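Local coordinates for uncharacterized protein (Bordetella bronchiseptica, PDB 4XG0) that probably acts as a kinase of the DUF1537 family in the catabolism of acid sugars, with a sugar-binding N-terminal and a nucleotide-binding C-terminal domain, at residues R296-A299 and A300-E304; R159-T162 and E163-A166; A192-P196 and A197-R201. One frame throughout, in Å; residues are numbered along the deposited sequence.

Interaction 1 (R296-A299 and A300-E304)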
ATOM      1  N   ARG A 296      34.385  -8.754  13.687  1.00 32.10           N
ATOM      2  CA  ARG A 296      34.985  -7.869  12.682  1.00 35.32           C
ATOM      3  C   ARG A 296      34.273  -7.949  11.342  1.00 34.94           C
ATOM      4  O   ARG A 296      34.102  -6.942  10.653  1.00 39.71           O
ATOM      5  CB  ARG A 296      36.464  -8.187  12.518  1.00 36.40           C
ATOM      6  CG  ARG A 296      37.273  -7.762  13.751  1.00 46.22           C
ATOM      7  CD  ARG A 296      38.679  -8.287  13.722  1.00 48.12           C
ATOM      8  NE  ARG A 296      38.684  -9.741  13.606  1.00 51.28           N
ATOM      9  CZ  ARG A 296      39.771 -10.500  13.687  1.00 54.92           C
ATOM     10  NH1 ARG A 296      40.957  -9.947  13.904  1.00 54.24           N
ATOM     11  NH2 ARG A 296      39.661 -11.816  13.565  1.00 46.46           N
ATOM     12  N   ASN A 297      33.839  -9.155  10.976  1.00 33.99           N
ATOM     13  CA  ASN A 297      33.136  -9.358   9.713  1.00 32.14           C
ATOM     14  C   ASN A 297      31.753  -8.669   9.774  1.00 29.11           C
ATOM     15  O   ASN A 297      31.318  -8.019   8.826  1.00 29.68           O
ATOM     16  CB  ASN A 297      32.990 -10.862   9.444  1.00 40.03           C
ATOM     17  CG  ASN A 297      32.559 -11.177   8.017  1.00 48.16           C
ATOM     18  OD1 ASN A 297      31.368 -11.142   7.688  1.00 54.81           O
ATOM     19  ND2 ASN A 297      33.526 -11.538   7.171  1.00 38.75           N
ATOM     20  N   TRP A 298      31.070  -8.797  10.910  1.00 36.60           N
ATOM     21  CA  TRP A 298      29.783  -8.129  11.115  1.00 31.24           C
ATOM     22  C   TRP A 298      29.952  -6.617  11.014  1.00 36.12           C
ATOM     23  O   TRP A 298      29.218  -5.953  10.277  1.00 34.87           O
ATOM     24  CB  TRP A 298      29.218  -8.465  12.499  1.00 33.73           C
ATOM     25  CG  TRP A 298      28.046  -7.601  12.930  1.00 31.15           C
ATOM     26  CD1 TRP A 298      28.043  -6.666  13.940  1.00 35.38           C
ATOM     27  CD2 TRP A 298      26.724  -7.599  12.386  1.00 24.31           C
ATOM     28  NE1 TRP A 298      26.805  -6.085  14.042  1.00 28.64           N
ATOM     29  CE2 TRP A 298      25.974  -6.649  13.103  1.00 26.78           C
ATOM     30  CE3 TRP A 298      26.092  -8.316  11.359  1.00 25.38           C
ATOM     31  CZ2 TRP A 298      24.651  -6.394  12.835  1.00 25.76           C
ATOM     32  CZ3 TRP A 298      24.787  -8.063  11.093  1.00 29.97           C
ATOM     33  CH2 TRP A 298      24.068  -7.099  11.826  1.00 28.69           C
ATOM     34  N   ALA A 299      30.914  -6.085  11.777  1.00 33.05           N
ATOM     35  CA  ALA A 299      31.212  -4.652  11.749  1.00 37.78           C
ATOM     36  C   ALA A 299      31.425  -4.122  10.322  1.00 37.02           C
ATOM     37  O   ALA A 299      30.918  -3.069   9.965  1.00 38.67           O
ATOM     38  CB  ALA A 299      32.413  -4.355  12.620  1.00 39.70           C
ATOM     39  N   ALA A 300      32.157  -4.863   9.502  1.00 43.33           N
ATOM     40  CA  ALA A 300      32.446  -4.417   8.137  1.00 43.10           C
ATOM     41  C   ALA A 300      31.193  -4.417   7.256  1.00 47.03           C
ATOM     42  O   ALA A 300      31.047  -3.599   6.347  1.00 39.68           O
ATOM     43  CB  ALA A 300      33.533  -5.292   7.513  1.00 50.07           C
ATOM     44  N   TRP A 301      30.277  -5.342   7.501  1.00 40.84           N
ATOM     45  CA  TRP A 301      29.098  -5.392   6.652  1.00 35.33           C
ATOM     46  C   TRP A 301      28.153  -4.274   7.043  1.00 42.92           C
ATOM     47  O   TRP A 301      27.591  -3.602   6.180  1.00 48.06           O
ATOM     48  CB  TRP A 301      28.413  -6.751   6.727  1.00 31.15           C
ATOM     49  CG  TRP A 301      27.172  -6.830   5.879  1.00 44.82           C
ATOM     50  CD1 TRP A 301      27.105  -7.043   4.528  1.00 47.00           C
ATOM     51  CD2 TRP A 301      25.821  -6.696   6.332  1.00 37.15           C
ATOM     52  NE1 TRP A 301      25.794  -7.052   4.117  1.00 44.54           N
ATOM     53  CE2 TRP A 301      24.987  -6.835   5.206  1.00 41.87           C
ATOM     54  CE3 TRP A 301      25.239  -6.466   7.583  1.00 37.73           C
ATOM     55  CZ2 TRP A 301      23.593  -6.770   5.297  1.00 36.03           C
ATOM     56  CZ3 TRP A 301      23.870  -6.401   7.673  1.00 39.61           C
ATOM     57  CH2 TRP A 301      23.053  -6.552   6.534  1.00 32.91           C
ATOM     58  N   THR A 302      27.999  -4.055   8.344  1.00 40.67           N
ATOM     59  CA  THR A 302      27.068  -3.033   8.820  1.00 45.00           C
ATOM     60  C   THR A 302      27.527  -1.650   8.375  1.00 51.05           C
ATOM     61  O   THR A 302      26.711  -0.807   7.991  1.00 51.66           O
ATOM     62  CB  THR A 302      26.914  -3.067  10.340  1.00 44.17           C
ATOM     63  OG1 THR A 302      28.195  -2.903  10.968  1.00 47.06           O
ATOM     64  CG2 THR A 302      26.285  -4.387  10.769  1.00 45.77           C
ATOM     65  N   ALA A 303      28.836  -1.438   8.393  1.00 43.88           N
ATOM     66  CA  ALA A 303      29.404  -0.182   7.912  1.00 47.11           C
ATOM     67  C   ALA A 303      29.024   0.025   6.452  1.00 43.14           C
ATOM     68  O   ALA A 303      28.651   1.125   6.044  1.00 42.72           O
ATOM     69  CB  ALA A 303      30.906  -0.181   8.078  1.00 41.07           C
ATOM     70  N   GLU A 304      29.101  -1.053   5.677  1.00 50.81           N
ATOM     71  CA  GLU A 304      28.824  -1.011   4.246  1.00 53.75           C
ATOM     72  C   GLU A 304      27.372  -0.651   3.920  1.00 60.51           C
ATOM     73  O   GLU A 304      27.091   0.013   2.920  1.00 54.93           O
ATOM     74  CB  GLU A 304      29.159  -2.365   3.625  1.00 60.35           C
ATOM     75  CG  GLU A 304      29.056  -2.390   2.114  1.00 67.10           C
ATOM     76  CD  GLU A 304      29.590  -3.682   1.517  1.00 73.16           C
ATOM     77  OE1 GLU A 304      30.001  -4.574   2.299  1.00 70.16           O
ATOM     78  OE2 GLU A 304      29.603  -3.801   0.268  1.00 76.78           O
TER
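Arg296 O takes the amide of Ala300 and Asn297 O that of Trp301, i to i+4 bonds of helix 295-304 in the nucleotide-binding domain. Both side chains have polar partners elsewhere: Arg296 makes a salt bridge with Asp294, and Asn297 OD1 accepts from the indole of Trp285. Trp298 O takes Thr302 N at 3.0 Å, the straightest of these bonds. With its CG anti to the backbone N (chi1 168°), the Trp298 indole runs beside the next turn, where Thr302 CG2 makes a CH-pi contact over one face, offset toward the CE2-CZ2 side and 3.4 Å from the six-membered ring centroid. Trp298 CZ3 also meets Trp301 CE3 at 3.9 Å, the ring planes inclined obliquely, at 36°. Trp285 stacks on Trp301 and meets Trp298 edge-to-face, while Leu320 and Leu346 pack against both indoles. Ala299 O accepts twice from one face of its carbonyl plane, from Ala303 N at 3.1 Å and from Thr302 OG1 at 2.9 Å, the hydroxyl well above that plane. Thr302 is thus divided by chemistry: its hydroxyl is spent on the helix backbone, which probably helps hold chi1 near 57° and keeps the methyl on the indole face.

Interaction 2 (R159-T162 and E163-A166); sequences RPVT and ETSA
Thr164 OG1 donates to Val161 O at 2.7 Å, in the carbonyl plane and on a lone pair. The same oxygen takes the amide of Thr164, Thr164 N to Val161 O being 2.9 Å, but from above the plane, so one carbonyl is gripped by two donors of a single residue. A chi1 of 73° places the hydroxyl between the Thr164 backbone N and carbonyl carbon, close enough to its own amide for both to reach Val161 O. One residue earlier, Glu163 N donates to Pro160 O at 2.9 Å with an N-H...O angle of 161°, also from above the carbonyl plane. Successive i to i+3 bonds wind the backbone into a 3-10 turn, which takes the chain out of strand 159-160, an outer strand of a small three-stranded antiparallel sheet in the sugar-binding N-terminal domain. The Glu163 side chain lies alongside the Pro160 ring and points the same way, its OE2 3.7 Å from Pro160 CD. Its other oxygen, OE1, touches the aliphatic part of Arg159, 3.6 Å from CB, and Arg159 NE stays 4.7 Å from Glu163 OE1, too far for a salt bridge. NE is buried here with no hydrogen-bond partner in the model. The Arg159 chain bends at chi3 (-70°) and carries its guanidinium to Thr164, whose CG2 meets NH1 at the edge of the group, 3.6 Å away. Val161 CG2 reaches Ala166 CB more loosely. Further out, Val161 packs on Thr114, Val156 and Val174, its backbone bonded to Leu154, and Ser177 OG is hydrogen-bonded to Thr162 N.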
ATOM      1  N   ARG A 159     -16.640  -6.907 -22.970  1.00 29.78           N
ATOM      2  CA  ARG A 159     -17.349  -5.863 -23.762  1.00 33.82           C
ATOM      3  C   ARG A 159     -17.196  -4.458 -23.163  1.00 32.02           C
ATOM      4  O   ARG A 159     -17.145  -4.300 -21.959  1.00 27.15           O
ATOM      5  CB  ARG A 159     -18.851  -6.143 -23.855  1.00 42.57           C
ATOM      6  CG  ARG A 159     -19.241  -7.592 -24.002  1.00 50.00           C
ATOM      7  CD  ARG A 159     -20.738  -7.721 -24.282  1.00 53.50           C
ATOM      8  NE  ARG A 159     -21.555  -7.377 -23.117  1.00 55.10           N
ATOM      9  CZ  ARG A 159     -22.240  -8.249 -22.376  1.00 64.26           C
ATOM     10  NH1 ARG A 159     -22.949  -7.830 -21.331  1.00 65.10           N
ATOM     11  NH2 ARG A 159     -22.233  -9.545 -22.669  1.00 66.96           N
ATOM     12  N   PRO A 160     -17.146  -3.420 -24.005  1.00 28.88           N
ATOM     13  CA  PRO A 160     -17.235  -2.034 -23.518  1.00 27.80           C
ATOM     14  C   PRO A 160     -18.507  -1.812 -22.721  1.00 28.09           C
ATOM     15  O   PRO A 160     -19.513  -2.416 -23.072  1.00 29.80           O
ATOM     16  CB  PRO A 160     -17.336  -1.231 -24.830  1.00 29.13           C
ATOM     17  CG  PRO A 160     -16.581  -2.051 -25.803  1.00 29.92           C
ATOM     18  CD  PRO A 160     -16.920  -3.482 -25.455  1.00 30.43           C
ATOM     19  N   VAL A 161     -18.483  -0.944 -21.712  1.00 27.68           N
ATOM     20  CA  VAL A 161     -19.594  -0.834 -20.791  1.00 27.48           C
ATOM     21  C   VAL A 161     -20.871  -0.424 -21.554  1.00 29.77           C
ATOM     22  O   VAL A 161     -21.943  -0.910 -21.229  1.00 35.37           O
ATOM     23  CB  VAL A 161     -19.275   0.130 -19.646  1.00 26.49           C
ATOM     24  CG1 VAL A 161     -18.994   1.536 -20.187  1.00 29.60           C
ATOM     25  CG2 VAL A 161     -20.388   0.137 -18.624  1.00 29.25           C
ATOM     26  N   THR A 162     -20.740   0.412 -22.595  1.00 32.50           N
ATOM     27  CA  THR A 162     -21.895   0.825 -23.405  1.00 35.05           C
ATOM     28  C   THR A 162     -22.584  -0.326 -24.162  1.00 41.45           C
ATOM     29  O   THR A 162     -23.635  -0.113 -24.758  1.00 41.34           O
ATOM     30  CB  THR A 162     -21.538   1.961 -24.448  1.00 33.08           C
ATOM     31  OG1 THR A 162     -20.315   1.654 -25.124  1.00 38.95           O
ATOM     32  CG2 THR A 162     -21.409   3.311 -23.759  1.00 41.50           C
ATOM     33  N   GLU A 163     -22.005  -1.528 -24.156  1.00 38.96           N
ATOM     34  CA  GLU A 163     -22.689  -2.712 -24.704  1.00 41.55           C
ATOM     35  C   GLU A 163     -23.425  -3.534 -23.628  1.00 47.08           C
ATOM     36  O   GLU A 163     -23.960  -4.603 -23.916  1.00 49.04           O
ATOM     37  CB  GLU A 163     -21.713  -3.628 -25.445  1.00 35.90           C
ATOM     38  CG  GLU A 163     -21.163  -3.044 -26.741  1.00 41.12           C
ATOM     39  CD  GLU A 163     -20.179  -3.973 -27.418  1.00 48.00           C
ATOM     40  OE1 GLU A 163     -20.186  -5.179 -27.094  1.00 49.52           O
ATOM     41  OE2 GLU A 163     -19.391  -3.502 -28.271  1.00 47.70           O
ATOM     42  N   THR A 164     -23.451  -3.034 -22.401  1.00 40.09           N
ATOM     43  CA  THR A 164     -24.032  -3.776 -21.288  1.00 44.06           C
ATOM     44  C   THR A 164     -25.231  -3.040 -20.704  1.00 53.88           C
ATOM     45  O   THR A 164     -25.565  -1.932 -21.121  1.00 50.28           O
ATOM     46  CB  THR A 164     -23.016  -3.973 -20.152  1.00 48.30           C
ATOM     47  OG1 THR A 164     -22.813  -2.729 -19.477  1.00 39.44           O
ATOM     48  CG2 THR A 164     -21.697  -4.481 -20.696  1.00 40.09           C
ATOM     49  N   SER A 165     -25.848  -3.669 -19.710  1.00 69.68           N
ATOM     50  CA  SER A 165     -27.060  -3.172 -19.065  1.00 77.19           C
ATOM     51  C   SER A 165     -27.017  -1.695 -18.652  1.00 76.73           C
ATOM     52  O   SER A 165     -28.056  -1.042 -18.561  1.00 80.63           O
ATOM     53  CB  SER A 165     -27.338  -4.024 -17.826  1.00 71.87           C
ATOM     54  OG  SER A 165     -26.525  -5.189 -17.825  1.00 71.65           O
ATOM     55  N   ALA A 166     -25.824  -1.170 -18.395  1.00 66.63           N
ATOM     56  CA  ALA A 166     -25.699   0.172 -17.834  1.00 56.66           C
ATOM     57  C   ALA A 166     -26.010   1.268 -18.855  1.00 54.50           C
ATOM     58  O   ALA A 166     -26.211   2.429 -18.495  1.00 55.16           O
ATOM     59  CB  ALA A 166     -24.315   0.365 -17.240  1.00 50.33           C
TER

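Interaction 3 (A192-P196 and A197-R201)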
ATOM      1  N   ALA A 192       5.403  -2.983 -21.027  1.00 77.28           N
ATOM      2  CA  ALA A 192       5.640  -4.354 -20.548  1.00 79.48           C
ATOM      3  C   ALA A 192       6.314  -4.486 -19.172  1.00 77.27           C
ATOM      4  O   ALA A 192       5.740  -5.078 -18.250  1.00 81.16           O
ATOM      5  CB  ALA A 192       6.423  -5.147 -21.595  1.00 82.03           C
ATOM      6  N   GLY A 193       7.525  -3.956 -19.036  1.00 56.80           N
ATOM      7  CA  GLY A 193       8.263  -4.083 -17.782  1.00 52.29           C
ATOM      8  C   GLY A 193       8.412  -2.774 -17.024  1.00 50.80           C
ATOM      9  O   GLY A 193       9.318  -2.616 -16.202  1.00 50.15           O
ATOM     10  N   GLU A 194       7.512  -1.836 -17.286  1.00 46.76           N
ATOM     11  CA  GLU A 194       7.669  -0.469 -16.798  1.00 41.91           C
ATOM     12  C   GLU A 194       7.621  -0.383 -15.277  1.00 39.21           C
ATOM     13  O   GLU A 194       6.849  -1.077 -14.624  1.00 39.46           O
ATOM     14  CB  GLU A 194       6.597   0.438 -17.421  1.00 43.84           C
ATOM     15  CG  GLU A 194       6.732   1.919 -17.051  1.00 43.62           C
ATOM     16  CD  GLU A 194       5.866   2.833 -17.921  1.00 44.73           C
ATOM     17  OE1 GLU A 194       4.799   2.393 -18.381  1.00 48.47           O
ATOM     18  OE2 GLU A 194       6.261   3.996 -18.147  1.00 46.88           O
ATOM     19  N   THR A 195       8.472   0.474 -14.725  1.00 35.63           N
ATOM     20  CA  THR A 195       8.539   0.671 -13.297  1.00 39.50           C
ATOM     21  C   THR A 195       7.549   1.747 -12.886  1.00 34.86           C
ATOM     22  O   THR A 195       7.117   2.550 -13.718  1.00 33.93           O
ATOM     23  CB  THR A 195       9.943   1.109 -12.870  1.00 45.76           C
ATOM     24  OG1 THR A 195      10.250   2.366 -13.481  1.00 41.61           O
ATOM     25  CG2 THR A 195      10.986   0.061 -13.277  1.00 49.22           C
ATOM     26  N   PRO A 196       7.176   1.760 -11.601  1.00 34.54           N
ATOM     27  CA  PRO A 196       6.346   2.861 -11.100  1.00 36.61           C
ATOM     28  C   PRO A 196       6.949   4.238 -11.388  1.00 39.58           C
ATOM     29  O   PRO A 196       6.220   5.160 -11.747  1.00 32.79           O
ATOM     30  CB  PRO A 196       6.289   2.590  -9.592  1.00 35.14           C
ATOM     31  CG  PRO A 196       6.354   1.097  -9.499  1.00 39.23           C
ATOM     32  CD  PRO A 196       7.263   0.650 -10.632  1.00 37.94           C
ATOM     33  N   ALA A 197       8.262   4.375 -11.261  1.00 37.49           N
ATOM     34  CA  ALA A 197       8.879   5.679 -11.454  1.00 42.39           C
ATOM     35  C   ALA A 197       8.789   6.134 -12.919  1.00 41.81           C
ATOM     36  O   ALA A 197       8.592   7.319 -13.204  1.00 38.50           O
ATOM     37  CB  ALA A 197      10.332   5.659 -10.981  1.00 48.01           C
ATOM     38  N   GLU A 198       8.948   5.187 -13.840  1.00 38.42           N
ATOM     39  CA  GLU A 198       8.865   5.485 -15.257  1.00 46.37           C
ATOM     40  C   GLU A 198       7.428   5.880 -15.585  1.00 45.75           C
ATOM     41  O   GLU A 198       7.191   6.876 -16.266  1.00 42.08           O
ATOM     42  CB  GLU A 198       9.322   4.275 -16.083  1.00 47.48           C
ATOM     43  CG  GLU A 198      10.849   4.113 -16.139  1.00 49.21           C
ATOM     44  CD  GLU A 198      11.300   2.734 -16.614  1.00 52.36           C
ATOM     45  OE1 GLU A 198      10.572   1.746 -16.405  1.00 54.90           O
ATOM     46  OE2 GLU A 198      12.397   2.631 -17.200  1.00 58.80           O
ATOM     47  N   LEU A 199       6.474   5.115 -15.064  1.00 31.20           N
ATOM     48  CA  LEU A 199       5.058   5.407 -15.281  1.00 35.19           C
ATOM     49  C   LEU A 199       4.674   6.773 -14.705  1.00 34.42           C
ATOM     50  O   LEU A 199       3.890   7.508 -15.295  1.00 36.58           O
ATOM     51  CB  LEU A 199       4.190   4.328 -14.663  1.00 33.23           C
ATOM     52  CG  LEU A 199       2.678   4.558 -14.769  1.00 31.73           C
ATOM     53  CD1 LEU A 199       2.282   4.793 -16.225  1.00 33.25           C
ATOM     54  CD2 LEU A 199       1.923   3.388 -14.207  1.00 27.51           C
ATOM     55  N   ALA A 200       5.244   7.111 -13.555  1.00 36.55           N
ATOM     56  CA  ALA A 200       4.943   8.381 -12.902  1.00 36.33           C
ATOM     57  C   ALA A 200       5.362   9.572 -13.770  1.00 43.39           C
ATOM     58  O   ALA A 200       4.633  10.564 -13.884  1.00 40.75           O
ATOM     59  CB  ALA A 200       5.626   8.441 -11.519  1.00 39.56           C
ATOM     60  N   ARG A 201       6.542   9.475 -14.383  1.00 41.97           N
ATOM     61  CA  ARG A 201       7.007  10.515 -15.290  1.00 45.25           C
ATOM     62  C   ARG A 201       5.981  10.769 -16.388  1.00 46.66           C
ATOM     63  O   ARG A 201       5.648  11.915 -16.681  1.00 41.57           O
ATOM     64  CB  ARG A 201       8.352  10.123 -15.909  1.00 45.64           C
ATOM     65  CG  ARG A 201       9.571  10.675 -15.171  1.00 63.90           C
ATOM     66  CD  ARG A 201      10.856   9.919 -15.530  1.00 67.43           C
ATOM     67  NE  ARG A 201      11.746   9.794 -14.372  1.00 69.44           N
ATOM     68  CZ  ARG A 201      12.339   8.664 -13.974  1.00 71.02           C
ATOM     69  NH1 ARG A 201      13.123   8.671 -12.901  1.00 69.54           N
ATOM     70  NH2 ARG A 201      12.164   7.525 -14.639  1.00 69.25           N
TER
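Thr195 and Glu198 reach across to each other's backbone, their side chains set at a slant. Thr195, at the N-cap of helix 196-205, accepts the amide of Glu198 on its hydroxyl, Glu198 N to Thr195 OG1 being 3.1 Å. In return Glu198 OE1 takes the amide of Thr195 at 3.0 Å, in a nearly straight bond (N-H...O angle 168°) that uses its anti lone pair. This reciprocal pair is a capping box. It starts the helix that links the neighbouring parallel strands 186-188 and 209-212 of the eight-stranded sheet in the sugar-binding domain. The glutamate can fold back because its CG stands anti to the carbonyl carbon, beside the backbone N (chi1 -78°), and the chain then extends toward the N-terminal end of the helix.

The extended Glu194 chain runs along the first turn, crossing that of Glu198 obliquely, with CG 3.6 Å from Glu198 CB and the two carboxylate planes 63° apart. Against Leu199 it stands at about a right angle, and its OE2 lies 3.3 Å from Leu199 N at a poor angle for a hydrogen bond; that amide is held instead by Thr195 O, at 3.0 Å. The Glu194 carboxylate has its strong partner in Arg202, through a salt bridge from OE1, which also accepts from Gln191 N. Leu199 and Ala200 pack on helix 217-230.

The first-turn amides of Glu198 and Leu199 are therefore both met by Thr195, one by its hydroxyl and one by its carbonyl. Two carboxylates beside the N-terminal end would probably suit the helix dipole, and Arg202 probably offsets the charge of Glu194.

All three contacts are local, yet their chemistry differs with their place along a helix or turn. Interaction 1, inside a helix of the nucleotide-binding domain, is partly buried and rests on aromatic rings; interaction 3, at a helix start in the sugar-binding domain, is also partly buried but relies on a capping box and carboxylates. Interaction 2 is a surface contact at a strand end in that same domain, held mainly by backbone carbonyls. A threonine hydroxyl serves the backbone in every case, donating to a carbonyl in 1 and 2 and accepting an amide in 3. Interactions 1 and 2 lie on opposite sides of the chain's centre, their own centres 61 Å apart.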